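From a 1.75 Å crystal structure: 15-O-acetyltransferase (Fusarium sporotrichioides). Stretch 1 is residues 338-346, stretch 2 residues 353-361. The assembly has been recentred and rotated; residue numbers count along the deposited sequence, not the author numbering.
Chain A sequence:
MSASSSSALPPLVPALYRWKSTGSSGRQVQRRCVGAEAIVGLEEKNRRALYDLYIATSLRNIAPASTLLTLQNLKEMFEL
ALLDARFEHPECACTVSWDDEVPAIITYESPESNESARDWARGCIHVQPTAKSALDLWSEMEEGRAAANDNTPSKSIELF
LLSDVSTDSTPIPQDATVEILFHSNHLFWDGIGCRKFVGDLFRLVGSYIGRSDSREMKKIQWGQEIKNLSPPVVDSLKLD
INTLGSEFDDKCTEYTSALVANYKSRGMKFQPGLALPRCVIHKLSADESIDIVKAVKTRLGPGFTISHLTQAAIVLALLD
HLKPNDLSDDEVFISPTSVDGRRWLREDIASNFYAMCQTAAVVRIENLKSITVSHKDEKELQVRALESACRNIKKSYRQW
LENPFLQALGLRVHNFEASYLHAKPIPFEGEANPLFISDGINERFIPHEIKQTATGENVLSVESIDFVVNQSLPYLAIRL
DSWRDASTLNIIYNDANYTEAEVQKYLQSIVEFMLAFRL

Stretch 1 (338-346) SVDGRRWLR
Stretch 2 (353-361) FYAMCQTAA

The strand segments 338-340 and 358-361 run antiparallel with a marked twist, their directions 133° apart and their axes approaching to 4.4 Å. Val339 and Thr359 form the hydrogen-bonded pair that sets the register: Val339 N donates to Thr359 O at 2.8 Å, and Thr359 N to Val339 O at 2.7 Å. The non-hydrogen-bonded pairs are Ser338 with Ala360, CA to CA 4.4 Å, and Asp340 with Gln358, CA to CA 4.8 Å. One more backbone hydrogen bond, Gly341 N to Cys357 O at 2.8 Å, follows along the same edge.

Phi/psi is -140/154 at Val339 and -139/-161 at Thr359, both extended. Their side chains share a sheet face, Val339 with chi1 m and Thr359 with chi1 t, and the two CG2 methyls meet at 3.5 Å. These beta-branched residues suit extended backbone and present methyls for packing, while Thr359 OG1 is satisfied elsewhere in the structure. Ser338 and Ala360 lie on the other face. Ser338, chi1 p, is linked to Gln358 through water 1, which lies 2.9 Å from Ser338 OG and donates to Gln358 OE1 at 2.8 Å. Gln358 leaves its backbone sideways, but chi1 m and chi2 m fold the amide back toward the first stretch, bringing NE2 to 3.7 Å from Asp340 CA.

Gly341 has phi/psi -97/5, and 3-10 geometry follows through Trp344 (Arg342 -60/-30, Trp344 -89/-3), with Trp344 N bonded to Gly341 O at 3.0 Å and Leu345 N to Arg342 O at 3.0 Å. An ideal CB on Gly341 would point toward the second stretch and sit tightly, 3.4 Å from Cys357 SG; glycine leaves that space to the sulfur.

The CA-to-CB bond of Asp340 points away from the second stretch, yet chi1 t and chi2 16° bring OD1 within 3.0 Å of Arg342 N, a hydrogen bond, and 2.9 Å of Arg342 NH1, a salt bridge. Arg342 starts sideways with chi1 m, then extends through chi2 t and chi3 t before chi4 of 79° orients the guanidinium. Phe353 O accepts from Arg342 NH2 at 2.8 Å and NE at 3.2 Å, a fork near the guanidinium plane. Cys357 CB covers one guanidinium face, 3.8 Å from Arg342 NH1. Water 2 accepts a bond from Phe353 N at 2.9 Å and a weak one from Arg342 NE at 3.0 Å. Arginine's length and several N-H donors suit it to reach Phe353 O while NH1 binds Asp340 OD1.

Beside this polar cluster lies a buried apolar one. Leu345 (-90/157; chi1 m, chi2 t) offers the flat Phe353 ring a methyl, CD1 over its face 4.1 Å from the centroid, and CD1 is also 3.8 Å from the SG of small Cys357. Phe353 (-118/117; chi1 t, chi2 89°) and Cys357 (-146/81; chi1 t) both point toward the first stretch. Altogether 603 Å² is buried between the stretches.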

ATOM      1  N   SER A 338       3.152  -3.120 -10.480  1.00 19.38           N
ATOM      2  CA  SER A 338       4.227  -3.261  -9.495  1.00 19.06           C
ATOM      3  C   SER A 338       4.005  -4.561  -8.721  1.00 18.38           C
ATOM      4  O   SER A 338       2.876  -5.045  -8.622  1.00 19.29           O
ATOM      5  CB  SER A 338       4.265  -2.058  -8.564  1.00 20.40           C
ATOM      6  OG  SER A 338       3.012  -1.933  -7.933  1.00 22.64           O
ATOM      7  N   VAL A 339       5.080  -5.145  -8.210  1.00 16.95           N
ATOM      8  CA  VAL A 339       4.985  -6.369  -7.429  1.00 16.31           C
ATOM      9  C   VAL A 339       5.937  -6.317  -6.243  1.00 14.65           C
ATOM     10  O   VAL A 339       6.947  -5.609  -6.273  1.00 12.80           O
ATOM     11  CB  VAL A 339       5.247  -7.662  -8.258  1.00 17.65           C
ATOM     12  CG1 VAL A 339       4.335  -7.764  -9.515  1.00 18.79           C
ATOM     13  CG2 VAL A 339       6.674  -7.748  -8.684  1.00 16.69           C
ATOM     14  N   ASP A 340       5.582  -7.061  -5.197  1.00 13.62           N
ATOM     15  CA  ASP A 340       6.382  -7.165  -3.997  1.00 13.42           C
ATOM     16  C   ASP A 340       7.689  -7.857  -4.384  1.00 13.05           C
ATOM     17  O   ASP A 340       7.651  -8.933  -4.997  1.00 12.27           O
ATOM     18  CB  ASP A 340       5.603  -7.996  -2.954  1.00 14.50           C
ATOM     19  CG  ASP A 340       6.428  -8.344  -1.738  1.00 14.51           C
ATOM     20  OD1 ASP A 340       7.488  -7.729  -1.510  1.00 12.09           O
ATOM     21  OD2 ASP A 340       6.000  -9.245  -0.984  1.00 19.67           O
ATOM     22  N   GLY A 341       8.818  -7.235  -4.032  1.00 12.00           N
ATOM     23  CA  GLY A 341      10.149  -7.722  -4.427  1.00 11.56           C
ATOM     24  C   GLY A 341      10.870  -8.563  -3.387  1.00 12.15           C
ATOM     25  O   GLY A 341      12.024  -8.969  -3.577  1.00 11.52           O
ATOM     26  N   ARG A 342      10.187  -8.846  -2.285  1.00 11.61           N
ATOM     27  CA  ARG A 342      10.848  -9.479  -1.150  1.00 10.98           C
ATOM     28  C   ARG A 342      11.467 -10.846  -1.434  1.00 11.89           C
ATOM     29  O   ARG A 342      12.470 -11.193  -0.816  1.00 11.91           O
ATOM     30  CB  ARG A 342       9.898  -9.553   0.038  1.00 12.30           C
ATOM     31  CG  ARG A 342       9.831  -8.229   0.759  1.00  9.49           C
ATOM     32  CD  ARG A 342       8.622  -8.179   1.710  1.00 11.04           C
ATOM     33  NE  ARG A 342       8.588  -6.890   2.403  1.00 10.97           N
ATOM     34  CZ  ARG A 342       8.142  -5.752   1.864  1.00 10.86           C
ATOM     35  NH1 ARG A 342       7.677  -5.721   0.617  1.00 10.16           N
ATOM     36  NH2 ARG A 342       8.136  -4.645   2.587  1.00  9.18           N
ATOM     37  N   ARG A 343      10.885 -11.594  -2.366  1.00 13.08           N
ATOM     38  CA  ARG A 343      11.419 -12.917  -2.725  1.00 14.28           C
ATOM     39  C   ARG A 343      12.829 -12.858  -3.346  1.00 14.47           C
ATOM     40  O   ARG A 343      13.539 -13.880  -3.381  1.00 14.34           O
ATOM     41  CB  ARG A 343      10.456 -13.641  -3.663  1.00 15.02           C
ATOM     42  CG  ARG A 343       9.228 -14.190  -2.962  1.00 18.86           C
ATOM     43  CD  ARG A 343       8.186 -14.644  -3.996  1.00 23.26           C
ATOM     44  N   TRP A 344      13.227 -11.674  -3.813  1.00 13.58           N
ATOM     45  CA  TRP A 344      14.554 -11.473  -4.400  1.00 14.72           C
ATOM     46  C   TRP A 344      15.620 -11.080  -3.361  1.00 14.77           C
ATOM     47  O   TRP A 344      16.806 -10.927  -3.681  1.00 14.15           O
ATOM     48  CB  TRP A 344      14.464 -10.436  -5.513  1.00 15.55           C
ATOM     49  CG  TRP A 344      13.844 -10.983  -6.759  1.00 16.16           C
ATOM     50  CD1 TRP A 344      14.507 -11.543  -7.828  1.00 17.93           C
ATOM     51  CD2 TRP A 344      12.446 -11.045  -7.082  1.00 16.51           C
ATOM     52  NE1 TRP A 344      13.608 -11.929  -8.786  1.00 17.06           N
ATOM     53  CE2 TRP A 344      12.336 -11.648  -8.352  1.00 16.71           C
ATOM     54  CE3 TRP A 344      11.275 -10.644  -6.418  1.00 16.57           C
ATOM     55  CZ2 TRP A 344      11.101 -11.851  -8.984  1.00 17.61           C
ATOM     56  CZ3 TRP A 344      10.047 -10.856  -7.040  1.00 17.54           C
ATOM     57  CH2 TRP A 344       9.970 -11.461  -8.317  1.00 17.93           C
ATOM     58  N   LEU A 345      15.188 -10.912  -2.111  1.00 14.62           N
ATOM     59  CA  LEU A 345      16.100 -10.618  -1.017  1.00 15.18           C
ATOM     60  C   LEU A 345      16.590 -11.913  -0.362  1.00 15.66           C
ATOM     61  O   LEU A 345      15.925 -12.934  -0.431  1.00 16.39           O
ATOM     62  CB  LEU A 345      15.398  -9.756   0.049  1.00 14.98           C
ATOM     63  CG  LEU A 345      14.773  -8.439  -0.401  1.00 16.33           C
ATOM     64  CD1 LEU A 345      14.119  -7.760   0.821  1.00 16.24           C
ATOM     65  CD2 LEU A 345      15.749  -7.490  -1.041  1.00 17.71           C
ATOM     66  N   ARG A 346      17.736 -11.846   0.299  1.00 17.15           N
ATOM     67  CA  ARG A 346      18.259 -13.012   1.001  1.00 18.40           C
ATOM     68  C   ARG A 346      17.264 -13.427   2.075  1.00 19.08           C
ATOM     69  O   ARG A 346      16.615 -12.574   2.697  1.00 18.67           O
ATOM     70  CB  ARG A 346      19.633 -12.708   1.579  1.00 18.30           C
ATOM     71  CG  ARG A 346      20.642 -12.420   0.472  1.00 19.51           C
ATOM     72  CD  ARG A 346      22.063 -12.451   0.967  1.00 21.92           C
ATOM     73  NE  ARG A 346      22.323 -11.357   1.902  1.00 22.01           N
ATOM     74  CZ  ARG A 346      22.645 -10.119   1.540  1.00 20.72           C
ATOM     75  NH1 ARG A 346      22.743  -9.804   0.254  1.00 20.36           N
ATOM     76  NH2 ARG A 346      22.881  -9.198   2.477  1.00 21.96           N
ATOM     77  N   PHE A 353      11.323  -7.030   6.361  1.00 13.60           N
ATOM     78  CA  PHE A 353      11.753  -5.861   5.591  1.00 12.45           C
ATOM     79  C   PHE A 353      10.595  -4.884   5.510  1.00 11.91           C
ATOM     80  O   PHE A 353       9.544  -5.216   4.958  1.00 11.87           O
ATOM     81  CB  PHE A 353      12.194  -6.246   4.165  1.00 12.31           C
ATOM     82  CG  PHE A 353      13.033  -5.179   3.484  1.00 11.45           C
ATOM     83  CD1 PHE A 353      14.429  -5.169   3.636  1.00 12.46           C
ATOM     84  CD2 PHE A 353      12.438  -4.173   2.730  1.00 10.22           C
ATOM     85  CE1 PHE A 353      15.204  -4.187   3.021  1.00 13.13           C
ATOM     86  CE2 PHE A 353      13.220  -3.192   2.090  1.00  9.12           C
ATOM     87  CZ  PHE A 353      14.598  -3.192   2.259  1.00 11.96           C
ATOM     88  N   TYR A 354      10.784  -3.699   6.081  1.00 10.98           N
ATOM     89  CA  TYR A 354       9.687  -2.731   6.241  1.00 10.65           C
ATOM     90  C   TYR A 354       9.738  -1.562   5.272  1.00 10.50           C
ATOM     91  O   TYR A 354       8.708  -0.946   4.989  1.00 10.59           O
ATOM     92  CB  TYR A 354       9.660  -2.200   7.692  1.00 11.02           C
ATOM     93  CG  TYR A 354       9.082  -3.203   8.664  1.00 10.49           C
ATOM     94  CD1 TYR A 354       9.757  -4.397   8.946  1.00 10.77           C
ATOM     95  CD2 TYR A 354       7.852  -2.977   9.275  1.00 10.17           C
ATOM     96  CE1 TYR A 354       9.227  -5.329   9.805  1.00 11.62           C
ATOM     97  CE2 TYR A 354       7.312  -3.903  10.176  1.00  9.66           C
ATOM     98  CZ  TYR A 354       8.007  -5.080  10.431  1.00 10.42           C
ATOM     99  OH  TYR A 354       7.495  -6.014  11.297  1.00 10.91           O
ATOM    100  N   ALA A 355      10.928  -1.233   4.773  1.00 10.47           N
ATOM    101  CA  ALA A 355      11.045  -0.173   3.758  1.00 10.18           C
ATOM    102  C   ALA A 355      10.450  -0.671   2.426  1.00 10.18           C
ATOM    103  O   ALA A 355      10.128  -1.859   2.297  1.00  9.80           O
ATOM    104  CB  ALA A 355      12.520   0.250   3.583  1.00 10.00           C
ATOM    105  N   MET A 356      10.290   0.236   1.463  1.00 10.21           N
ATOM    106  CA  MET A 356       9.797  -0.109   0.127  1.00 10.75           C
ATOM    107  C   MET A 356      10.619  -1.252  -0.434  1.00 10.94           C
ATOM    108  O   MET A 356      11.840  -1.195  -0.421  1.00 11.33           O
ATOM    109  CB  MET A 356       9.956   1.092  -0.805  1.00 10.18           C
ATOM    110  CG  MET A 356       9.440   0.891  -2.186  1.00 12.07           C
ATOM    111  SD  MET A 356       7.735   1.444  -2.347  1.00 15.75           S
ATOM    112  CE  MET A 356       7.879   3.202  -2.012  1.00 10.69           C
ATOM    113  N   CYS A 357       9.945  -2.266  -0.964  1.00 12.15           N
ATOM    114  CA  CYS A 357      10.647  -3.336  -1.661  1.00 12.14           C
ATOM    115  C   CYS A 357       9.737  -3.785  -2.793  1.00 12.07           C
ATOM    116  O   CYS A 357       8.986  -4.748  -2.663  1.00 12.75           O
ATOM    117  CB  CYS A 357      11.022  -4.496  -0.729  1.00 12.82           C
ATOM    118  SG  CYS A 357      12.039  -5.715  -1.661  1.00 14.41           S
ATOM    119  N   GLN A 358       9.784  -3.020  -3.878  1.00 11.71           N
ATOM    120  CA  GLN A 358       8.869  -3.201  -5.001  1.00 12.05           C
ATOM    121  C   GLN A 358       9.628  -3.342  -6.294  1.00 12.22           C
ATOM    122  O   GLN A 358      10.719  -2.795  -6.454  1.00 13.40           O
ATOM    123  CB  GLN A 358       7.918  -2.010  -5.132  1.00 12.55           C
ATOM    124  CG  GLN A 358       7.002  -1.853  -3.900  1.00 13.62           C
ATOM    125  CD  GLN A 358       5.878  -2.859  -3.923  1.00 14.50           C
ATOM    126  OE1 GLN A 358       5.126  -2.921  -4.906  1.00 16.90           O
ATOM    127  NE2 GLN A 358       5.744  -3.658  -2.847  1.00 14.10           N
ATOM    128  N   THR A 359       9.034  -4.091  -7.212  1.00 11.39           N
ATOM    129  CA  THR A 359       9.572  -4.121  -8.560  1.00 12.11           C
ATOM    130  C   THR A 359       8.420  -4.098  -9.538  1.00 12.84           C
ATOM    131  O   THR A 359       7.307  -3.694  -9.164  1.00 12.66           O
ATOM    132  CB  THR A 359      10.610  -5.272  -8.770  1.00 12.50           C
ATOM    133  OG1 THR A 359      11.157  -5.173 -10.089  1.00 12.79           O
ATOM    134  CG2 THR A 359      10.020  -6.625  -8.558  1.00 12.18           C
ATOM    135  N   ALA A 360       8.679  -4.506 -10.787  1.00 13.76           N
ATOM    136  CA  ALA A 360       7.812  -4.172 -11.908  1.00 14.79           C
ATOM    137  C   ALA A 360       7.628  -5.406 -12.794  1.00 14.79           C
ATOM    138  O   ALA A 360       8.497  -6.279 -12.839  1.00 14.27           O
ATOM    139  CB  ALA A 360       8.441  -3.049 -12.710  1.00 14.52           C
ATOM    140  N   ALA A 361       6.467  -5.493 -13.449  1.00 14.69           N
ATOM    141  CA  ALA A 361       6.201  -6.494 -14.490  1.00 14.35           C
ATOM    142  C   ALA A 361       5.282  -5.839 -15.507  1.00 14.88           C
ATOM    143  O   ALA A 361       4.720  -4.778 -15.241  1.00 15.60           O
ATOM    144  CB  ALA A 361       5.526  -7.761 -13.904  1.00 13.89           C
TER
HETATM  145  O   HOH W   1       2.393  -3.243  -5.449  1.00 28.66           O
HETATM  146  O   HOH W   2       9.268  -8.489   4.849  1.00 13.54           O